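Local structure of 5-carboxyvanillate decarboxylase (Sphingomonas paucimobilis, 4NG3) at residues Ile5-Ala10 with Met293-Tyr298; Asn144-Asp149 with His174-Ser179; Gly226-Ala231 with Ile269-Val274. The protein probably removes a carboxyl group from 5-carboxyvanillate, acting as a manganese-dependent decarboxylase of the amidohydrolase family. All blocks are in the same frame, centred on the assembly; numbering follows the deposited sequence.

Strand 5-11 opens the chain and meets the loop after strand 292-293, so interaction 1 closes a loop of nearly the whole protein and ties the first strand of the barrel to the end of the last. Inside that span, interaction 2 closes a short loop that holds helix 158-167, joining the ends of strands 140-144 and 171-174. Interaction 3 follows in series and closes a second loop, joining the turn after strand 223-225 to strand 267-270 and the loop beyond it; the two inner contacts do not cross. They converge on one site: interactions 1 and 2 supply the protein's manganese ligands, Ser272 of interaction 3 bonds to Glu8, and His227 bonds both to Asp297 and to the bound nitrobenzoate.

Interaction 1: residues Ile5-Ala10 with Met293-Tyr298; sequences IATEEA and MWAIDY. With MN (manganese (II) ion), chain I; 1DF (4-hydroxy-3-methoxy-5-nitrobenzoic acid), chain J.
Glu8 and Asp297 meet at the manganese ion because Glu8 sends CG anti to its own backbone N (chi1 -165°) and stays extended beyond it, while Asp297 swings its carboxylate back alongside. Glu9 instead starts with CG anti to the carbonyl carbon and bends at chi2 (-47°), which brings its carboxylate to the backbone N-H groups of residues 296-298. The two metal ligands lie side by side with carboxylate planes steeply inclined, 74° apart. Glu8 OE2 stands 2.2 Å from the manganese ion and Asp297 OD1 binds it too, which reconciles two acid oxygens that would otherwise probably repel. Their second oxygens are held from outside, Glu8 OE1 by Tyr172 and Ser272, and Asp297 OD2 by His227.

Glutamate suits position 9 because its carboxylate can gather several backbone N-H groups in a buried place. Glu9 OE1 accepts from Ile296 N at 2.9 Å and from Asp297 N, both on the syn side, and also from Glu8 N, which comes from above the carboxylate plane. Glu9 OE2 takes Tyr298 N at 2.9 Å. The grip fixes the path of the loop that carries Asp297, so Glu9 is a second-shell residue for the metal. Just beyond, Ala10 N donates to Tyr298 O at 2.8 Å.

Toward the other end, Thr7 OG1 donates to Trp294 O at 2.9 Å from above the carbonyl plane. Ala6 is small enough to lie against both Trp294 and Ile296, its CB 3.6 Å from Trp294 CZ3 and 3.7 Å from Ile296 CD1. In the TIM barrel of the amidohydrolases, this is where the first strand meets the eighth: the ring closes, and metal ligands lie at or just beyond the C-terminal ends of the strands, here completed by His174, O3 and O11 of the bound 4-hydroxy-3-methoxy-5-nitrobenzoic acid and a water.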
loop_
_atom_site.group_PDB
_atom_site.type_symbol
_atom_site.label_atom_id
_atom_site.label_comp_id
_atom_site.label_asym_id
_atom_site.label_seq_id
_atom_site.Cartn_x
_atom_site.Cartn_y
_atom_site.Cartn_z
ATOM N N ILE A 5 6.005 20.647 -17.143
ATOM C CA ILE A 5 5.790 19.482 -17.999
ATOM C C ILE A 5 5.013 18.430 -17.224
ATOM O O ILE A 5 5.539 17.794 -16.311
ATOM C CB ILE A 5 7.132 18.882 -18.494
ATOM C CG1 ILE A 5 7.899 19.909 -19.340
ATOM C CG2 ILE A 5 6.886 17.592 -19.279
ATOM C CD1 ILE A 5 9.278 19.436 -19.800
ATOM N N ALA A 6 3.750 18.245 -17.592
ATOM C CA ALA A 6 2.882 17.308 -16.884
ATOM C C ALA A 6 3.105 15.894 -17.428
ATOM O O ALA A 6 3.013 15.679 -18.635
ATOM C CB ALA A 6 1.422 17.739 -17.040
ATOM N N THR A 7 3.400 14.926 -16.553
ATOM C CA THR A 7 3.920 13.641 -17.034
ATOM C C THR A 7 2.956 12.453 -17.089
ATOM O O THR A 7 3.362 11.370 -17.496
ATOM C CB THR A 7 5.173 13.193 -16.232
ATOM O OG1 THR A 7 4.872 13.202 -14.828
ATOM C CG2 THR A 7 6.315 14.124 -16.492
ATOM N N GLU A 8 1.703 12.625 -16.681
ATOM C CA GLU A 8 0.774 11.490 -16.710
ATOM C C GLU A 8 -0.554 11.889 -17.340
ATOM O O GLU A 8 -1.611 11.782 -16.725
ATOM C CB GLU A 8 0.552 10.884 -15.310
ATOM C CG GLU A 8 -0.101 9.486 -15.346
ATOM C CD GLU A 8 -0.452 8.951 -13.961
ATOM O OE1 GLU A 8 0.456 8.838 -13.105
ATOM O OE2 GLU A 8 -1.640 8.652 -13.725
ATOM N N GLU A 9 -0.493 12.338 -18.583
ATOM C CA GLU A 9 -1.655 12.959 -19.189
ATOM C C GLU A 9 -2.290 12.023 -20.197
ATOM O O GLU A 9 -1.699 11.689 -21.226
ATOM C CB GLU A 9 -1.256 14.296 -19.797
ATOM C CG GLU A 9 -0.351 15.116 -18.863
ATOM C CD GLU A 9 -0.895 15.162 -17.432
ATOM O OE1 GLU A 9 -0.120 14.932 -16.469
ATOM O OE2 GLU A 9 -2.109 15.422 -17.278
ATOM N N ALA A 10 -3.500 11.586 -19.877
ATOM C CA ALA A 10 -4.151 10.532 -20.632
ATOM C C ALA A 10 -4.765 11.044 -21.930
ATOM O O ALA A 10 -5.263 12.162 -21.996
ATOM C CB ALA A 10 -5.218 9.848 -19.763
ATOM N N MET A 293 8.845 13.908 -10.249
ATOM C CA MET A 293 8.311 14.704 -11.360
ATOM C C MET A 293 6.875 15.105 -11.099
ATOM O O MET A 293 6.107 14.369 -10.487
ATOM C CB MET A 293 8.367 13.908 -12.663
ATOM C CG MET A 293 9.768 13.674 -13.177
ATOM S SD MET A 293 9.824 12.598 -14.629
ATOM C CE MET A 293 9.637 10.988 -13.847
ATOM N N TRP A 294 6.517 16.276 -11.584
ATOM C CA TRP A 294 5.155 16.768 -11.453
ATOM C C TRP A 294 4.283 16.160 -12.541
ATOM O O TRP A 294 4.756 15.887 -13.646
ATOM C CB TRP A 294 5.170 18.296 -11.569
ATOM C CG TRP A 294 3.819 18.918 -11.565
ATOM C CD1 TRP A 294 2.975 19.036 -10.495
ATOM C CD2 TRP A 294 3.146 19.519 -12.677
ATOM N NE1 TRP A 294 1.816 19.659 -10.877
ATOM C CE2 TRP A 294 1.897 19.975 -12.210
ATOM C CE3 TRP A 294 3.475 19.705 -14.026
ATOM C CZ2 TRP A 294 0.973 20.609 -13.039
ATOM C CZ3 TRP A 294 2.564 20.342 -14.850
ATOM C CH2 TRP A 294 1.324 20.791 -14.353
ATOM N N ALA A 295 3.008 15.957 -12.233
ATOM C CA ALA A 295 2.027 15.549 -13.225
ATOM C C ALA A 295 0.654 16.045 -12.808
ATOM O O ALA A 295 0.462 16.464 -11.666
ATOM C CB ALA A 295 2.013 14.035 -13.381
ATOM N N ILE A 296 -0.304 15.968 -13.729
ATOM C CA ILE A 296 -1.670 16.399 -13.448
ATOM C C ILE A 296 -2.608 15.218 -13.332
ATOM O O ILE A 296 -3.447 15.197 -12.434
ATOM C CB ILE A 296 -2.231 17.314 -14.562
ATOM C CG1 ILE A 296 -1.406 18.589 -14.677
ATOM C CG2 ILE A 296 -3.728 17.660 -14.307
ATOM C CD1 ILE A 296 -1.720 19.382 -15.932
ATOM N N ASP A 297 -2.446 14.246 -14.233
ATOM C CA ASP A 297 -3.394 13.135 -14.405
ATOM C C ASP A 297 -4.690 13.606 -15.094
ATOM O O ASP A 297 -5.780 13.089 -14.811
ATOM C CB ASP A 297 -3.710 12.454 -13.055
ATOM C CG ASP A 297 -3.791 10.937 -13.149
ATOM O OD1 ASP A 297 -4.022 10.397 -14.254
ATOM O OD2 ASP A 297 -3.642 10.281 -12.089
ATOM N N TYR A 298 -4.567 14.581 -15.995
ATOM C CA TYR A 298 -5.678 15.033 -16.834
ATOM C C TYR A 298 -6.075 13.896 -17.789
ATOM O O TYR A 298 -5.196 13.174 -18.275
ATOM C CB TYR A 298 -5.226 16.256 -17.649
ATOM C CG TYR A 298 -6.314 16.882 -18.484
ATOM C CD1 TYR A 298 -7.193 17.793 -17.927
ATOM C CD2 TYR A 298 -6.455 16.568 -19.833
ATOM C CE1 TYR A 298 -8.199 18.367 -18.681
ATOM C CE2 TYR A 298 -7.460 17.130 -20.593
ATOM C CZ TYR A 298 -8.327 18.034 -20.010
ATOM O OH TYR A 298 -9.330 18.613 -20.751
HETATM MN MN MN I . -3.605 8.219 -14.650
HETATM C C1 1DF J . -8.984 7.221 -13.260
HETATM C CO1 1DF J . -7.865 7.722 -12.590
HETATM C CO2 1DF J . -8.843 6.583 -14.483
HETATM C CM1 1DF J . -6.600 7.581 -13.168
HETATM C CM2 1DF J . -7.589 6.449 -15.044
HETATM O OM 1DF J . -7.384 5.837 -16.256
HETATM C CZ 1DF J . -6.480 6.949 -14.396
HETATM C CC 1DF J . -10.361 7.327 -12.709
HETATM C CV 1DF J . -8.281 4.915 -16.773
HETATM O O1 1DF J . -10.642 8.193 -11.845
HETATM O O2 1DF J . -11.250 6.536 -13.132
HETATM O O3 1DF J . -5.379 7.156 -15.181
HETATM N N 1DF J . -5.405 7.791 -12.395
HETATM O O11 1DF J . -4.219 7.751 -12.957
HETATM O O22 1DF J . -5.497 8.032 -11.129
HETATM O O HOH W 1 7.358 17.026 -14.552
HETATM O O HOH W 2 -3.252 9.169 -16.644
#

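Interaction 2: residues Asn144-Asp149 with His174-Ser179; sequences NSHTND and HPRAPS. With MN (manganese (II) ion), chain I; 1DF (4-hydroxy-3-methoxy-5-nitrobenzoic acid), chain J.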
loop_
_atom_site.group_PDB
_atom_site.type_symbol
_atom_site.label_atom_id
_atom_site.label_comp_id
_atom_site.label_asym_id
_atom_site.label_seq_id
_atom_site.Cartn_x
_atom_site.Cartn_y
_atom_site.Cartn_z
ATOM N N ASN A 144 0.134 -0.443 -18.530
ATOM C CA ASN A 144 -0.754 -0.338 -17.376
ATOM C C ASN A 144 -0.716 -1.553 -16.468
ATOM O O ASN A 144 -1.468 -2.495 -16.675
ATOM C CB ASN A 144 -2.183 -0.070 -17.842
ATOM C CG ASN A 144 -2.249 1.101 -18.784
ATOM O OD1 ASN A 144 -2.076 2.248 -18.373
ATOM N ND2 ASN A 144 -2.459 0.823 -20.058
ATOM N N SER A 145 0.162 -1.511 -15.463
ATOM C CA SER A 145 0.393 -2.645 -14.566
ATOM C C SER A 145 0.329 -3.997 -15.282
ATOM O O SER A 145 0.920 -4.169 -16.354
ATOM C CB SER A 145 -0.567 -2.620 -13.373
ATOM O OG SER A 145 -0.029 -3.398 -12.313
ATOM N N HIS A 146 -0.429 -4.930 -14.722
ATOM C CA HIS A 146 -0.408 -6.328 -15.173
ATOM C C HIS A 146 -0.895 -6.568 -16.601
ATOM O O HIS A 146 -1.679 -5.790 -17.153
ATOM C CB HIS A 146 -1.224 -7.203 -14.215
ATOM C CG HIS A 146 -2.690 -7.240 -14.521
ATOM N ND1 HIS A 146 -3.245 -8.140 -15.403
ATOM C CD2 HIS A 146 -3.717 -6.495 -14.049
ATOM C CE1 HIS A 146 -4.552 -7.947 -15.463
ATOM N NE2 HIS A 146 -4.863 -6.953 -14.652
ATOM N N THR A 147 -0.424 -7.664 -17.187
ATOM C CA THR A 147 -1.010 -8.194 -18.411
ATOM C C THR A 147 -1.354 -9.661 -18.223
ATOM O O THR A 147 -0.542 -10.428 -17.701
ATOM C CB THR A 147 -0.064 -8.061 -19.614
ATOM O OG1 THR A 147 0.261 -6.680 -19.816
ATOM C CG2 THR A 147 -0.734 -8.621 -20.875
ATOM N N ASN A 148 -2.551 -10.046 -18.658
ATOM C CA ASN A 148 -3.033 -11.420 -18.502
ATOM C C ASN A 148 -2.998 -11.907 -17.049
ATOM O O ASN A 148 -2.823 -13.098 -16.797
ATOM C CB ASN A 148 -2.243 -12.391 -19.385
ATOM C CG ASN A 148 -2.365 -12.069 -20.868
ATOM O OD1 ASN A 148 -3.324 -11.437 -21.299
ATOM N ND2 ASN A 148 -1.389 -12.514 -21.652
ATOM N N ASP A 149 -3.173 -10.976 -16.111
ATOM C CA ASP A 149 -3.164 -11.275 -14.681
ATOM C C ASP A 149 -1.832 -11.888 -14.240
ATOM O O ASP A 149 -1.776 -12.714 -13.326
ATOM C CB ASP A 149 -4.370 -12.140 -14.299
ATOM C CG ASP A 149 -5.680 -11.527 -14.767
ATOM O OD1 ASP A 149 -6.090 -10.501 -14.193
ATOM O OD2 ASP A 149 -6.290 -12.056 -15.724
ATOM N N HIS A 174 1.784 2.567 -15.386
ATOM C CA HIS A 174 0.564 3.228 -14.932
ATOM C C HIS A 174 -0.373 2.185 -14.313
ATOM O O HIS A 174 -0.257 0.985 -14.601
ATOM C CB HIS A 174 -0.085 3.925 -16.137
ATOM C CG HIS A 174 -1.314 4.713 -15.805
ATOM N ND1 HIS A 174 -2.562 4.137 -15.704
ATOM C CD2 HIS A 174 -1.488 6.034 -15.558
ATOM C CE1 HIS A 174 -3.449 5.067 -15.395
ATOM N NE2 HIS A 174 -2.824 6.228 -15.308
ATOM N N PRO A 175 -1.298 2.617 -13.440
ATOM C CA PRO A 175 -2.198 1.604 -12.880
ATOM C C PRO A 175 -3.234 1.064 -13.860
ATOM O O PRO A 175 -3.505 1.662 -14.901
ATOM C CB PRO A 175 -2.956 2.379 -11.802
ATOM C CG PRO A 175 -2.050 3.484 -11.414
ATOM C CD PRO A 175 -1.389 3.895 -12.702
ATOM N N ARG A 176 -3.807 -0.069 -13.485
ATOM C CA ARG A 176 -5.101 -0.520 -13.988
ATOM C C ARG A 176 -5.744 -1.202 -12.777
ATOM O O ARG A 176 -5.123 -1.264 -11.704
ATOM C CB ARG A 176 -4.957 -1.482 -15.171
ATOM C CG ARG A 176 -4.231 -2.776 -14.858
ATOM C CD ARG A 176 -4.148 -3.701 -16.077
ATOM N NE ARG A 176 -5.447 -4.235 -16.480
ATOM C CZ ARG A 176 -5.606 -5.213 -17.365
ATOM N NH1 ARG A 176 -4.545 -5.764 -17.948
ATOM N NH2 ARG A 176 -6.824 -5.642 -17.669
ATOM N N ALA A 177 -6.972 -1.691 -12.922
ATOM C CA ALA A 177 -7.641 -2.339 -11.801
ATOM C C ALA A 177 -6.842 -3.562 -11.350
ATOM O O ALA A 177 -6.149 -4.196 -12.156
ATOM C CB ALA A 177 -9.103 -2.735 -12.169
ATOM N N PRO A 178 -6.921 -3.883 -10.053
ATOM C CA PRO A 178 -6.366 -5.112 -9.483
ATOM C C PRO A 178 -6.614 -6.327 -10.366
ATOM O O PRO A 178 -7.733 -6.553 -10.829
ATOM C CB PRO A 178 -7.157 -5.249 -8.188
ATOM C CG PRO A 178 -7.263 -3.820 -7.727
ATOM C CD PRO A 178 -7.491 -3.014 -9.005
ATOM N N SER A 179 -5.557 -7.091 -10.608
ATOM C CA SER A 179 -5.632 -8.305 -11.420
ATOM C C SER A 179 -6.500 -9.386 -10.763
ATOM O O SER A 179 -6.919 -9.250 -9.603
ATOM C CB SER A 179 -4.224 -8.860 -11.631
ATOM O OG SER A 179 -3.795 -9.547 -10.467
HETATM MN MN MN I . -3.605 8.219 -14.650
HETATM C C1 1DF J . -8.984 7.221 -13.260
HETATM C CO1 1DF J . -7.865 7.722 -12.590
HETATM C CO2 1DF J . -8.843 6.583 -14.483
HETATM C CM1 1DF J . -6.600 7.581 -13.168
HETATM C CM2 1DF J . -7.589 6.449 -15.044
HETATM O OM 1DF J . -7.384 5.837 -16.256
HETATM C CZ 1DF J . -6.480 6.949 -14.396
HETATM C CC 1DF J . -10.361 7.327 -12.709
HETATM C CV 1DF J . -8.281 4.915 -16.773
HETATM O O1 1DF J . -10.642 8.193 -11.845
HETATM O O2 1DF J . -11.250 6.536 -13.132
HETATM O O3 1DF J . -5.379 7.156 -15.181
HETATM N N 1DF J . -5.405 7.791 -12.395
HETATM O O11 1DF J . -4.219 7.751 -12.957
HETATM O O22 1DF J . -5.497 8.032 -11.129
HETATM O O HOH W 3 -7.538 -5.899 -14.025
HETATM O O HOH W 4 -4.477 -8.118 -19.662
HETATM O O HOH W 2 -3.252 9.169 -16.644
#
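Arg176 lays its guanidinium flat on the imidazole of His146, centres 3.8 Å apart and planes at 11°. Two conformations make this possible: Arg176 starts with CG between its backbone N and carbonyl carbon (chi1 62°), runs straight through chi2, then turns at chi3, while His146 also folds its ring back over its own backbone. The same arginine donates from NH1 to His146 O at 3.0 Å, so one side chain grips both the ring and the main chain of its partner; its NE has a salt bridge to Asp32. On the opposite face of the imidazole sits Ser179 CB, 3.5 Å from the ring centroid in a CH-pi contact that a small residue can make without crowding. The ring is thus sandwiched, and its rotation is further set by ND1, which accepts Asp149 N at 2.9 Å.

His174 takes another course. Its CG is anti to the backbone N (chi1 -177°), carrying NE2 out to the manganese ion at 2.2 Å. ND1 donates to Pro175 O at 2.8 Å, on a lone pair in the carbonyl plane, which orients the ring for the metal. Asn144 runs alongside, its amide almost perpendicular to the imidazole. Next along the chain Ser145 N makes a weak bond to His174 O, and Ser145 OG is hydrogen-bonded to Glu201.

Asn144 and His174 end neighbouring parallel strands, 140-144 and 171-174, and the loops that follow lead on to helices 158-167 and 197-211. Pro175 packs against Tyr198 and Thr202 of helix 197-211, and against His227 and Glu230 in the turn 226-230.

Interaction 3: residues Gly226-Ala231 with Ile269-Val274; sequences GHMGEA and ITTSGV. With 1DF (4-hydroxy-3-methoxy-5-nitrobenzoic acid), chain J.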
loop_
_atom_site.group_PDB
_atom_site.type_symbol
_atom_site.label_atom_id
_atom_site.label_comp_id
_atom_site.label_asym_id
_atom_site.label_seq_id
_atom_site.Cartn_x
_atom_site.Cartn_y
_atom_site.Cartn_z
ATOM N N GLY A 226 3.493 6.685 -11.006
ATOM C CA GLY A 226 2.752 7.864 -10.609
ATOM C C GLY A 226 2.227 7.762 -9.183
ATOM O O GLY A 226 2.607 6.861 -8.438
ATOM N N HIS A 227 1.359 8.701 -8.807
ATOM C CA HIS A 227 0.689 8.671 -7.501
ATOM C C HIS A 227 1.688 8.591 -6.352
ATOM O O HIS A 227 1.536 7.800 -5.415
ATOM C CB HIS A 227 -0.352 7.556 -7.501
ATOM C CG HIS A 227 -1.110 7.503 -8.788
ATOM N ND1 HIS A 227 -0.956 6.485 -9.706
ATOM C CD2 HIS A 227 -1.939 8.406 -9.364
ATOM C CE1 HIS A 227 -1.698 6.742 -10.770
ATOM N NE2 HIS A 227 -2.307 7.900 -10.587
ATOM N N MET A 228 2.692 9.464 -6.444
ATOM C CA MET A 228 3.769 9.579 -5.467
ATOM C C MET A 228 4.444 8.229 -5.239
ATOM O O MET A 228 4.756 7.856 -4.112
ATOM C CB MET A 228 3.265 10.199 -4.140
ATOM C CG MET A 228 4.340 11.010 -3.378
ATOM S SD MET A 228 4.959 12.437 -4.301
ATOM C CE MET A 228 3.694 13.664 -3.959
ATOM N N GLY A 229 4.685 7.510 -6.329
ATOM C CA GLY A 229 5.414 6.261 -6.278
ATOM C C GLY A 229 4.577 5.119 -5.765
ATOM O O GLY A 229 5.126 4.119 -5.295
ATOM N N GLU A 230 3.254 5.264 -5.850
ATOM C CA GLU A 230 2.315 4.252 -5.362
ATOM C C GLU A 230 2.651 3.839 -3.919
ATOM O O GLU A 230 2.516 2.664 -3.531
ATOM C CB GLU A 230 2.253 3.037 -6.311
ATOM C CG GLU A 230 2.059 3.380 -7.822
ATOM C CD GLU A 230 0.683 3.955 -8.159
ATOM O OE1 GLU A 230 -0.162 4.057 -7.247
ATOM O OE2 GLU A 230 0.447 4.302 -9.344
ATOM N N ALA A 231 3.102 4.834 -3.153
ATOM C CA ALA A 231 3.456 4.712 -1.738
ATOM C C ALA A 231 4.708 3.902 -1.439
ATOM O O ALA A 231 5.086 3.775 -0.279
ATOM C CB ALA A 231 2.266 4.189 -0.899
ATOM N N ILE A 269 9.532 8.903 -9.640
ATOM C CA ILE A 269 8.097 8.959 -9.349
ATOM C C ILE A 269 7.471 10.254 -9.855
ATOM O O ILE A 269 8.172 11.223 -10.122
ATOM C CB ILE A 269 7.783 8.814 -7.837
ATOM C CG1 ILE A 269 8.160 10.096 -7.078
ATOM C CG2 ILE A 269 8.498 7.593 -7.252
ATOM C CD1 ILE A 269 7.642 10.103 -5.651
ATOM N N THR A 270 6.153 10.251 -10.018
ATOM C CA THR A 270 5.432 11.487 -10.297
ATOM C C THR A 270 4.398 11.768 -9.200
ATOM O O THR A 270 4.076 10.894 -8.397
ATOM C CB THR A 270 4.723 11.480 -11.667
ATOM O OG1 THR A 270 3.427 10.863 -11.555
ATOM C CG2 THR A 270 5.572 10.757 -12.708
ATOM N N THR A 271 3.878 12.991 -9.188
ATOM C CA THR A 271 2.954 13.446 -8.162
ATOM C C THR A 271 1.492 13.367 -8.596
ATOM O O THR A 271 0.627 13.981 -7.969
ATOM C CB THR A 271 3.250 14.899 -7.764
ATOM O OG1 THR A 271 3.017 15.765 -8.883
ATOM C CG2 THR A 271 4.700 15.046 -7.298
ATOM N N SER A 272 1.211 12.628 -9.663
ATOM C CA SER A 272 -0.162 12.533 -10.158
ATOM C C SER A 272 -1.138 12.122 -9.060
ATOM O O SER A 272 -0.925 11.123 -8.370
ATOM C CB SER A 272 -0.255 11.558 -11.322
ATOM O OG SER A 272 0.341 10.322 -10.993
ATOM N N GLY A 273 -2.183 12.916 -8.879
ATOM C CA GLY A 273 -3.237 12.580 -7.927
ATOM C C GLY A 273 -2.839 12.598 -6.466
ATOM O O GLY A 273 -3.603 12.148 -5.609
ATOM N N VAL A 274 -1.642 13.101 -6.171
ATOM C CA VAL A 274 -1.206 13.254 -4.780
ATOM C C VAL A 274 -0.708 14.684 -4.587
ATOM O O VAL A 274 0.498 14.936 -4.510
ATOM C CB VAL A 274 -0.101 12.236 -4.382
ATOM C CG1 VAL A 274 0.251 12.356 -2.886
ATOM C CG2 VAL A 274 -0.534 10.825 -4.715
HETATM C C1 1DF J . -8.984 7.221 -13.260
HETATM C CO1 1DF J . -7.865 7.722 -12.590
HETATM C CO2 1DF J . -8.843 6.583 -14.483
HETATM C CM1 1DF J . -6.600 7.581 -13.168
HETATM C CM2 1DF J . -7.589 6.449 -15.044
HETATM O OM 1DF J . -7.384 5.837 -16.256
HETATM C CZ 1DF J . -6.480 6.949 -14.396
HETATM C CC 1DF J . -10.361 7.327 -12.709
HETATM C CV 1DF J . -8.281 4.915 -16.773
HETATM O O1 1DF J . -10.642 8.193 -11.845
HETATM O O2 1DF J . -11.250 6.536 -13.132
HETATM O O3 1DF J . -5.379 7.156 -15.181
HETATM N N 1DF J . -5.405 7.791 -12.395
HETATM O O11 1DF J . -4.219 7.751 -12.957
HETATM O O22 1DF J . -5.497 8.032 -11.129
#
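Hydrogen bonds hold the His227 turn to the Ser272 loop. Ser272 OG accepts His227 N at 2.9 Å while lying over one face of the imidazole, and it also bonds to Glu8; a short hydroxyl side chain serves all three. Next along, Met228 N donates to Thr270 O at 2.8 Å. Gly226 fits because a CB there would run into Ser272 OG.

Both nitrogens of the His227 ring are also bonded. ND1 donates almost straight, within the ring plane, to Glu230 OE2 at 2.6 Å, and NE2 reaches O11 of the nitrobenzoate's nitro group at 3.0 Å and also Asp297 OD2. A phenylalanine in place of His227 would probably leave Glu230 OE2 without its ND1-H partner, and Asp297 OD2 and the nitro group without that of NE2.

Met228 makes most of the apolar contacts, its flexible chain bending at chi2 and chi3 to fit between branched neighbours: SD lies 3.8 Å from Ile269 CD1, and CE 3.8 Å from Val274 CG1. Gly229 CA rests on Ile269 CG2.

Residues 227-230 have positive phi, so the turn after strand 223-225 winds left-handed. It abuts strand 267-270, with helix 277-287 packed against Met228, Ile269 and Val274, and Phe234 of the second subunit also touching Met228.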